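Local coordinates for protein seryl-tRNA synthetase (Pyrococcus horikoshii, PDB 2DQ0) that catalyses ATP-dependent attachment of serine to tRNA(Ser), and is probably also able to charge tRNA(Sec) with serine, as a homodimeric class II aminoacyl-tRNA synthetase, at residues 18-23 / 114-119; 48-53 / 79-84; 189-194 / 441-446. All coordinates share one frame; numbering follows the deposited sequence.

Contact 1 (18-23 / 114-119); sequences LIKRGE and VPVGKD
Lys20 and Val116 meet in a small surface contact between the last turn of helix 11-21 and the loop that runs from the long helix 72-103 to strand 124-129. Only 117 Å² is buried in all, and the nearest alpha carbons, Lys20 CA and Val116 CA, are 6.2 Å apart. The lysine touches with the middle of its chain: Lys20 CD lies 4.2 Å from Val116 CG2. Its CG stands beside the backbone N (chi1 -72°) and the rest runs out straight, so that the row of methylenes passes across the end of the valine, the two side chains crossing at about a right angle. Val116 sets off toward the helix, which brings its methyl CG2 up to this row.

The second meeting is between backbones. Lys20 O and Gly117 O are 3.9 Å apart, two acceptors that cannot bond to each other. Thr345 bridges the two segments: its OG1 is hydrogen-bonded both to Lys20 O and to Gly117 N, joining helix end and loop through one hydroxyl. The threonine side chain also touches Val116, and its backbone is hydrogen-bonded to Pro115.

Just beyond Lys20 the helix closes in a Schellman motif. Glu23 N reaches back to Leu18 O at 2.8 Å, Gly22 N makes a weak bond to Ile19 O at 3.2 Å, and Gly22 has the positive phi (86°) that suits glycine.

Chemically, then, the direct contact is slight and apolar, a methyl against the aliphatic part of a lysine whose charge plays no part in it. A polar link between the two segments is indirect, through the hydroxyl of Thr345.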
loop_
_atom_site.group_PDB
_atom_site.type_symbol
_atom_site.label_atom_id
_atom_site.label_comp_id
_atom_site.label_asym_id
_atom_site.label_seq_id
_atom_site.Cartn_x
_atom_site.Cartn_y
_atom_site.Cartn_z
ATOM N N LEU A 18 -20.800 -13.978 26.006
ATOM C CA LEU A 18 -20.663 -12.530 25.976
ATOM C C LEU A 18 -20.046 -12.074 27.289
ATOM O O LEU A 18 -19.249 -11.135 27.320
ATOM C CB LEU A 18 -22.032 -11.894 25.815
ATOM C CG LEU A 18 -22.371 -11.227 24.483
ATOM C CD1 LEU A 18 -21.769 -11.986 23.316
ATOM C CD2 LEU A 18 -23.878 -11.121 24.368
ATOM N N ILE A 19 -20.414 -12.743 28.381
ATOM C CA ILE A 19 -19.873 -12.388 29.682
ATOM C C ILE A 19 -18.442 -12.902 29.822
ATOM O O ILE A 19 -17.597 -12.236 30.420
ATOM C CB ILE A 19 -20.772 -12.911 30.825
ATOM C CG1 ILE A 19 -22.087 -12.126 30.822
ATOM C CG2 ILE A 19 -20.093 -12.713 32.178
ATOM C CD1 ILE A 19 -23.143 -12.699 31.721
ATOM N N LYS A 20 -18.154 -14.073 29.264
ATOM C CA LYS A 20 -16.793 -14.587 29.336
ATOM C C LYS A 20 -15.901 -13.662 28.501
ATOM O O LYS A 20 -14.685 -13.607 28.697
ATOM C CB LYS A 20 -16.703 -15.991 28.745
ATOM C CG LYS A 20 -17.319 -17.104 29.548
ATOM C CD LYS A 20 -17.146 -18.431 28.793
ATOM C CE LYS A 20 -17.972 -19.552 29.408
ATOM N NZ LYS A 20 -18.133 -20.706 28.482
ATOM N N ARG A 21 -16.520 -12.941 27.567
ATOM C CA ARG A 21 -15.788 -12.051 26.676
ATOM C C ARG A 21 -15.644 -10.649 27.199
ATOM O O ARG A 21 -14.821 -9.904 26.712
ATOM C CB ARG A 21 -16.461 -11.978 25.305
ATOM C CG ARG A 21 -16.061 -13.056 24.318
ATOM C CD ARG A 21 -16.843 -12.867 23.016
ATOM N NE ARG A 21 -16.426 -13.789 21.964
ATOM C CZ ARG A 21 -15.275 -13.718 21.310
ATOM N NH1 ARG A 21 -15.007 -14.607 20.373
ATOM N NH2 ARG A 21 -14.396 -12.758 21.582
ATOM N N GLY A 22 -16.452 -10.287 28.185
ATOM C CA GLY A 22 -16.378 -8.946 28.722
ATOM C C GLY A 22 -17.237 -8.010 27.894
ATOM O O GLY A 22 -17.050 -6.793 27.899
ATOM N N GLU A 23 -18.186 -8.576 27.165
ATOM C CA GLU A 23 -19.070 -7.767 26.340
ATOM C C GLU A 23 -20.418 -7.682 27.027
ATOM O O GLU A 23 -21.450 -7.995 26.437
ATOM C CB GLU A 23 -19.224 -8.404 24.962
ATOM C CG GLU A 23 -17.912 -8.602 24.266
ATOM C CD GLU A 23 -17.201 -7.282 24.014
ATOM O OE1 GLU A 23 -17.759 -6.440 23.281
ATOM O OE2 GLU A 23 -16.089 -7.087 24.550
ATOM N N VAL A 114 -11.062 -22.570 24.846
ATOM C CA VAL A 114 -10.429 -21.299 25.154
ATOM C C VAL A 114 -10.661 -20.983 26.602
ATOM O O VAL A 114 -11.800 -20.974 27.076
ATOM C CB VAL A 114 -10.905 -20.100 24.228
ATOM C CG1 VAL A 114 -11.992 -20.539 23.294
ATOM C CG2 VAL A 114 -11.355 -18.889 25.064
ATOM N N PRO A 115 -9.564 -20.743 27.336
ATOM C CA PRO A 115 -9.551 -20.416 28.765
ATOM C C PRO A 115 -10.247 -19.096 29.038
ATOM O O PRO A 115 -10.227 -18.210 28.189
ATOM C CB PRO A 115 -8.064 -20.353 29.086
ATOM C CG PRO A 115 -7.458 -19.883 27.784
ATOM C CD PRO A 115 -8.197 -20.729 26.781
ATOM N N VAL A 116 -10.862 -18.964 30.212
ATOM C CA VAL A 116 -11.548 -17.721 30.560
ATOM C C VAL A 116 -10.593 -16.720 31.198
ATOM O O VAL A 116 -9.736 -17.086 31.996
ATOM C CB VAL A 116 -12.725 -17.970 31.510
ATOM C CG1 VAL A 116 -13.528 -16.668 31.696
ATOM C CG2 VAL A 116 -13.612 -19.068 30.940
ATOM N N GLY A 117 -10.745 -15.451 30.830
ATOM C CA GLY A 117 -9.867 -14.423 31.353
ATOM C C GLY A 117 -10.319 -13.008 31.052
ATOM O O GLY A 117 -11.228 -12.770 30.251
ATOM N N LYS A 118 -9.657 -12.057 31.700
ATOM C CA LYS A 118 -9.983 -10.657 31.554
ATOM C C LYS A 118 -9.184 -10.018 30.420
ATOM O O LYS A 118 -9.729 -9.238 29.635
ATOM C CB LYS A 118 -9.688 -9.944 32.880
ATOM C CG LYS A 118 -10.496 -8.671 33.133
ATOM C CD LYS A 118 -10.056 -7.980 34.435
ATOM C CE LYS A 118 -11.022 -6.862 34.852
ATOM N NZ LYS A 118 -12.354 -7.383 35.297
ATOM N N ASP A 119 -7.900 -10.368 30.327
ATOM C CA ASP A 119 -7.009 -9.795 29.313
ATOM C C ASP A 119 -5.739 -10.623 29.027
ATOM O O ASP A 119 -5.656 -11.789 29.392
ATOM C CB ASP A 119 -6.615 -8.373 29.749
ATOM C CG ASP A 119 -6.388 -8.260 31.260
ATOM O OD1 ASP A 119 -5.562 -9.035 31.801
ATOM O OD2 ASP A 119 -7.041 -7.395 31.901
#

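Contact 2 (48-53 / 79-84); sequences NRLRHE and REIVKR
Leu50 overlaps Ile81 with its CB and reaches past it with a methyl onto the stem of Arg84. Leu50 CB lies 4.0 Å from Ile81 CG2, the same methyl that rests 3.6 Å from the backbone oxygen Leu50 O. Farther out, Leu50 CD1 sits 3.5 Å from Arg84 CG and 3.9 Å from Arg84 CB, the two side chains meeting obliquely. Ile81 works with both branches: CG2 turns to Leu50, while CD1, at the end of the longer branch, comes 3.9 Å from Glu53 CB. Leu50 and Glu53 are three residues apart on one helix, as are Ile81 and Arg84 on the other, so each pair puts two side chains on the facing side.

The polar ends lie beyond this apolar line. Glu53 touches through CB, with its backbone carbonyl carbon close by, and a bend at chi2 carries the carboxylate off from the partner helix. Arg84 bends at chi2 (53°) and gives its first two methylenes to Leu50, while its guanidinium forms a salt bridge through NH1 with Glu87, one turn on. Within helix 28-65, Arg51 NH1 donates to Asn48 OD1 at 3.0 Å in a bent bond (135° at the hydrogen), approaching from above the carbonyl plane; the Arg51 side chain also touches Ile85.

The two helices run antiparallel, with 154° between their directions and 9.9 Å between the axes of these short segments. They belong to helices 28-65 and 72-103, the two antiparallel helices of the coiled-coil arm that extends from the catalytic core and takes part in tRNA binding. Leu50 also packs on Ile85 and Leu88, so its apolar contacts continue toward the C-terminal end of helix 72-103.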
loop_
_atom_site.group_PDB
_atom_site.type_symbol
_atom_site.label_atom_id
_atom_site.label_comp_id
_atom_site.label_asym_id
_atom_site.label_seq_id
_atom_site.Cartn_x
_atom_site.Cartn_y
_atom_site.Cartn_z
ATOM N N ASN A 48 -49.439 -14.625 5.593
ATOM C CA ASN A 48 -50.005 -15.807 4.981
ATOM C C ASN A 48 -51.510 -15.874 5.236
ATOM O O ASN A 48 -52.284 -16.230 4.351
ATOM C CB ASN A 48 -49.316 -17.059 5.504
ATOM C CG ASN A 48 -47.922 -17.219 4.939
ATOM O OD1 ASN A 48 -47.604 -16.667 3.879
ATOM N ND2 ASN A 48 -47.084 -17.990 5.630
ATOM N N ARG A 49 -51.916 -15.514 6.447
ATOM C CA ARG A 49 -53.319 -15.530 6.829
ATOM C C ARG A 49 -54.022 -14.652 5.819
ATOM O O ARG A 49 -55.078 -15.008 5.296
ATOM C CB ARG A 49 -53.487 -14.946 8.242
ATOM C CG ARG A 49 -54.452 -15.682 9.200
ATOM C CD ARG A 49 -55.942 -15.360 8.981
ATOM N NE ARG A 49 -56.217 -13.938 8.756
ATOM C CZ ARG A 49 -55.768 -12.946 9.520
ATOM N NH1 ARG A 49 -55.014 -13.214 10.578
ATOM N NH2 ARG A 49 -56.058 -11.681 9.219
ATOM N N LEU A 50 -53.419 -13.502 5.537
ATOM C CA LEU A 50 -54.002 -12.566 4.591
ATOM C C LEU A 50 -53.956 -13.075 3.164
ATOM O O LEU A 50 -54.920 -12.895 2.428
ATOM C CB LEU A 50 -53.334 -11.201 4.695
ATOM C CG LEU A 50 -53.756 -10.368 5.915
ATOM C CD1 LEU A 50 -52.939 -9.068 5.939
ATOM C CD2 LEU A 50 -55.277 -10.065 5.858
ATOM N N ARG A 51 -52.861 -13.724 2.768
ATOM C CA ARG A 51 -52.777 -14.259 1.405
ATOM C C ARG A 51 -53.927 -15.255 1.199
ATOM O O ARG A 51 -54.585 -15.257 0.152
ATOM C CB ARG A 51 -51.406 -14.926 1.156
ATOM C CG ARG A 51 -50.275 -13.901 1.037
ATOM C CD ARG A 51 -48.897 -14.511 0.815
ATOM N NE ARG A 51 -48.916 -15.497 -0.263
ATOM C CZ ARG A 51 -48.790 -16.808 -0.076
ATOM N NH1 ARG A 51 -48.628 -17.295 1.150
ATOM N NH2 ARG A 51 -48.851 -17.632 -1.113
ATOM N N HIS A 52 -54.185 -16.064 2.225
ATOM C CA HIS A 52 -55.247 -17.060 2.187
ATOM C C HIS A 52 -56.627 -16.415 2.070
ATOM O O HIS A 52 -57.495 -16.903 1.343
ATOM C CB HIS A 52 -55.207 -17.912 3.449
ATOM C CG HIS A 52 -56.189 -19.039 3.441
ATOM N ND1 HIS A 52 -55.887 -20.286 2.935
ATOM C CD2 HIS A 52 -57.478 -19.102 3.854
ATOM C CE1 HIS A 52 -56.948 -21.068 3.036
ATOM N NE2 HIS A 52 -57.926 -20.374 3.590
ATOM N N GLU A 53 -56.824 -15.323 2.804
ATOM C CA GLU A 53 -58.096 -14.612 2.787
ATOM C C GLU A 53 -58.306 -14.032 1.386
ATOM O O GLU A 53 -59.422 -14.029 0.871
ATOM C CB GLU A 53 -58.087 -13.487 3.830
ATOM C CG GLU A 53 -59.425 -13.248 4.525
ATOM C CD GLU A 53 -59.729 -14.272 5.620
ATOM O OE1 GLU A 53 -59.885 -15.475 5.308
ATOM O OE2 GLU A 53 -59.808 -13.869 6.803
ATOM N N ARG A 79 -59.253 -4.754 -1.401
ATOM C CA ARG A 79 -58.370 -3.595 -1.443
ATOM C C ARG A 79 -57.614 -3.380 -0.126
ATOM O O ARG A 79 -56.482 -2.878 -0.122
ATOM C CB ARG A 79 -59.180 -2.341 -1.795
ATOM C CG ARG A 79 -59.592 -2.227 -3.266
ATOM C CD ARG A 79 -60.840 -1.370 -3.458
ATOM N NE ARG A 79 -60.773 -0.110 -2.718
ATOM C CZ ARG A 79 -61.817 0.689 -2.498
ATOM N NH1 ARG A 79 -63.019 0.364 -2.963
ATOM N NH2 ARG A 79 -61.660 1.808 -1.800
ATOM N N GLU A 80 -58.221 -3.757 0.995
ATOM C CA GLU A 80 -57.529 -3.564 2.256
ATOM C C GLU A 80 -56.513 -4.683 2.508
ATOM O O GLU A 80 -55.497 -4.458 3.170
ATOM C CB GLU A 80 -58.519 -3.426 3.441
ATOM C CG GLU A 80 -59.479 -4.588 3.670
ATOM C CD GLU A 80 -60.053 -4.632 5.097
ATOM O OE1 GLU A 80 -60.424 -3.560 5.626
ATOM O OE2 GLU A 80 -60.143 -5.742 5.685
ATOM N N ILE A 81 -56.763 -5.875 1.970
ATOM C CA ILE A 81 -55.827 -6.967 2.175
ATOM C C ILE A 81 -54.487 -6.653 1.500
ATOM O O ILE A 81 -53.427 -6.797 2.120
ATOM C CB ILE A 81 -56.411 -8.315 1.675
ATOM C CG1 ILE A 81 -57.567 -8.735 2.593
ATOM C CG2 ILE A 81 -55.329 -9.402 1.696
ATOM C CD1 ILE A 81 -58.317 -9.955 2.136
ATOM N N VAL A 82 -54.520 -6.200 0.251
ATOM C CA VAL A 82 -53.270 -5.853 -0.418
ATOM C C VAL A 82 -52.585 -4.692 0.305
ATOM O O VAL A 82 -51.364 -4.705 0.485
ATOM C CB VAL A 82 -53.462 -5.472 -1.928
ATOM C CG1 VAL A 82 -52.917 -6.586 -2.817
ATOM C CG2 VAL A 82 -54.918 -5.222 -2.239
ATOM N N LYS A 83 -53.367 -3.693 0.714
ATOM C CA LYS A 83 -52.823 -2.538 1.441
ATOM C C LYS A 83 -52.110 -3.020 2.689
ATOM O O LYS A 83 -50.999 -2.587 2.996
ATOM C CB LYS A 83 -53.945 -1.567 1.861
ATOM C CG LYS A 83 -53.501 -0.410 2.789
ATOM C CD LYS A 83 -54.580 0.693 2.896
ATOM C CE LYS A 83 -54.209 1.835 3.863
ATOM N NZ LYS A 83 -54.352 1.473 5.321
ATOM N N ARG A 84 -52.766 -3.938 3.387
ATOM C CA ARG A 84 -52.247 -4.488 4.626
ATOM C C ARG A 84 -51.029 -5.370 4.390
ATOM O O ARG A 84 -50.016 -5.237 5.089
ATOM C CB ARG A 84 -53.356 -5.271 5.352
ATOM C CG ARG A 84 -52.987 -5.694 6.773
ATOM C CD ARG A 84 -52.503 -4.502 7.599
ATOM N NE ARG A 84 -51.853 -4.925 8.832
ATOM C CZ ARG A 84 -50.954 -4.194 9.484
ATOM N NH1 ARG A 84 -50.598 -2.998 9.022
ATOM N NH2 ARG A 84 -50.399 -4.666 10.592
#

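Contact 3 (189-194 / 441-446); sequences LNEIVI and KEIVPV
With CG1 beside its backbone N (chi1 -54°) and CD1 carried straight on (chi2 171°), Ile443 extends its longer branch toward the first turn of helix 190-209. Ile192 answers with a folded chain, chi2 -61°, and the ends meet at 4.0 Å between Ile192 CD1 and Ile443 CD1, the side chains crossing at about a right angle. Glu191, bent at chi2, slides past Ile443 in the opposite direction. It touches through carbon: Glu191 CG is modelled 3.3 Å from Ile443 CG2, a closeness that carries little weight at this resolution, and Glu191 CB lies 4.0 Å from Ile443 CD1.

Ile443 belongs to the short strand 442-443, paired with strand 428-429, and also packs on Leu169, while Ile192 packs on Leu166. At the start of the helical segment Leu189 continues a beta ladder into the second subunit, and Val193 packs on Ile216 of that subunit; a helix leading to a strand at the dimer interface is consistent with motif 1 of class II synthetases. Cutting Ile443 back to an alanine is likely to leave Ile192 CD1 without its apolar mate and open a gap beside the Glu191 methylenes.

The chemistry is that of a largely apolar seam: the glutamate contributes mainly its methylenes, so the C-terminal strand is held against the interface helix here by packing and not by charge.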
loop_
_atom_site.group_PDB
_atom_site.type_symbol
_atom_site.label_atom_id
_atom_site.label_comp_id
_atom_site.label_asym_id
_atom_site.label_seq_id
_atom_site.Cartn_x
_atom_site.Cartn_y
_atom_site.Cartn_z
ATOM N N LEU A 189 16.886 0.213 5.507
ATOM C CA LEU A 189 18.077 0.275 4.662
ATOM C C LEU A 189 18.966 -0.961 4.609
ATOM O O LEU A 189 18.867 -1.868 5.444
ATOM C CB LEU A 189 18.952 1.454 5.098
ATOM C CG LEU A 189 18.281 2.810 5.330
ATOM C CD1 LEU A 189 19.177 3.668 6.201
ATOM C CD2 LEU A 189 18.013 3.517 4.006
ATOM N N ASN A 190 19.837 -0.963 3.596
ATOM C CA ASN A 190 20.818 -2.012 3.357
ATOM C C ASN A 190 20.441 -3.472 3.579
ATOM O O ASN A 190 19.421 -3.951 3.066
ATOM C CB ASN A 190 22.076 -1.695 4.150
ATOM C CG ASN A 190 22.565 -0.307 3.880
ATOM O OD1 ASN A 190 22.597 0.524 4.767
ATOM N ND2 ASN A 190 22.920 -0.035 2.634
ATOM N N GLU A 191 21.265 -4.181 4.341
ATOM C CA GLU A 191 21.012 -5.586 4.534
ATOM C C GLU A 191 19.657 -5.874 5.151
ATOM O O GLU A 191 19.082 -6.936 4.912
ATOM C CB GLU A 191 22.159 -6.241 5.313
ATOM C CG GLU A 191 22.883 -5.281 6.215
ATOM C CD GLU A 191 24.003 -4.531 5.527
ATOM O OE1 GLU A 191 24.035 -3.292 5.649
ATOM O OE2 GLU A 191 24.862 -5.171 4.890
ATOM N N ILE A 192 19.100 -4.922 5.891
ATOM C CA ILE A 192 17.792 -5.162 6.483
ATOM C C ILE A 192 16.717 -5.261 5.384
ATOM O O ILE A 192 15.708 -5.945 5.553
ATOM C CB ILE A 192 17.424 -4.054 7.479
ATOM C CG1 ILE A 192 18.466 -4.004 8.603
ATOM C CG2 ILE A 192 16.028 -4.315 8.044
ATOM C CD1 ILE A 192 18.562 -5.316 9.432
ATOM N N VAL A 193 16.930 -4.575 4.260
ATOM C CA VAL A 193 15.974 -4.654 3.161
ATOM C C VAL A 193 16.070 -6.053 2.561
ATOM O O VAL A 193 15.051 -6.676 2.250
ATOM C CB VAL A 193 16.256 -3.593 2.061
ATOM C CG1 VAL A 193 15.345 -3.819 0.873
ATOM C CG2 VAL A 193 16.021 -2.192 2.612
ATOM N N ILE A 194 17.293 -6.558 2.408
ATOM C CA ILE A 194 17.459 -7.896 1.867
ATOM C C ILE A 194 16.871 -8.918 2.834
ATOM O O ILE A 194 16.248 -9.894 2.420
ATOM C CB ILE A 194 18.955 -8.237 1.590
ATOM C CG1 ILE A 194 19.317 -7.942 0.131
ATOM C CG2 ILE A 194 19.184 -9.723 1.745
ATOM C CD1 ILE A 194 18.918 -6.602 -0.355
ATOM N N LYS A 441 25.971 -13.870 5.790
ATOM C CA LYS A 441 25.640 -14.736 6.929
ATOM C C LYS A 441 25.464 -13.958 8.227
ATOM O O LYS A 441 24.932 -14.473 9.209
ATOM C CB LYS A 441 26.720 -15.796 7.125
ATOM C CG LYS A 441 26.892 -16.752 5.945
ATOM C CD LYS A 441 27.881 -17.850 6.277
ATOM C CE LYS A 441 28.170 -18.710 5.068
ATOM N NZ LYS A 441 28.669 -17.896 3.932
ATOM N N GLU A 442 25.903 -12.709 8.230
ATOM C CA GLU A 442 25.762 -11.884 9.411
ATOM C C GLU A 442 25.732 -10.426 8.983
ATOM O O GLU A 442 26.011 -10.098 7.828
ATOM C CB GLU A 442 26.945 -12.108 10.349
ATOM C CG GLU A 442 28.306 -11.986 9.659
ATOM C CD GLU A 442 29.474 -12.028 10.637
ATOM O OE1 GLU A 442 29.473 -12.906 11.541
ATOM O OE2 GLU A 442 30.397 -11.188 10.491
ATOM N N ILE A 443 25.373 -9.548 9.909
ATOM C CA ILE A 443 25.361 -8.132 9.605
ATOM C C ILE A 443 26.249 -7.476 10.640
ATOM O O ILE A 443 25.998 -7.586 11.834
ATOM C CB ILE A 443 23.937 -7.519 9.664
ATOM C CG1 ILE A 443 22.987 -8.314 8.751
ATOM C CG2 ILE A 443 24.010 -6.048 9.219
ATOM C CD1 ILE A 443 21.535 -7.958 8.892
ATOM N N VAL A 444 27.297 -6.808 10.180
ATOM C CA VAL A 444 28.218 -6.159 11.097
ATOM C C VAL A 444 27.976 -4.666 11.238
ATOM O O VAL A 444 27.460 -4.002 10.334
ATOM C CB VAL A 444 29.701 -6.404 10.670
ATOM C CG1 VAL A 444 29.893 -7.873 10.373
ATOM C CG2 VAL A 444 30.073 -5.567 9.450
ATOM N N PRO A 445 28.335 -4.116 12.396
ATOM C CA PRO A 445 28.147 -2.686 12.628
ATOM C C PRO A 445 28.959 -1.873 11.647
ATOM O O PRO A 445 29.986 -2.337 11.161
ATOM C CB PRO A 445 28.619 -2.498 14.070
ATOM C CG PRO A 445 29.513 -3.613 14.298
ATOM C CD PRO A 445 28.854 -4.771 13.602
ATOM N N VAL A 446 28.479 -0.671 11.347
ATOM C CA VAL A 446 29.171 0.214 10.425
ATOM C C VAL A 446 30.051 1.120 11.267
ATOM O O VAL A 446 29.837 1.249 12.473
ATOM C CB VAL A 446 28.154 1.047 9.577
ATOM C CG1 VAL A 446 27.157 0.120 8.962
ATOM C CG2 VAL A 446 27.431 2.067 10.404
#

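Overall arrangement
Along the chain, contact 2 falls between the two segments of contact 1, and contact 3 follows both. Helix 11-21 of contact 1 leads to helix 28-65, the first half of the arm paired in contact 2, and helix 72-103 brings the chain back to the loop 114-119. Contact 1 thus lies near the base of the arm, contact 2 out along it, their centres 48 Å apart. Contact 3 joins residues far apart in sequence at the dimer interface side of the core, its centre 77 Å from contact 2 and across the chain's centre from it. The three sample an elongated subunit, from tRNA-binding arm to dimer interface, without touching.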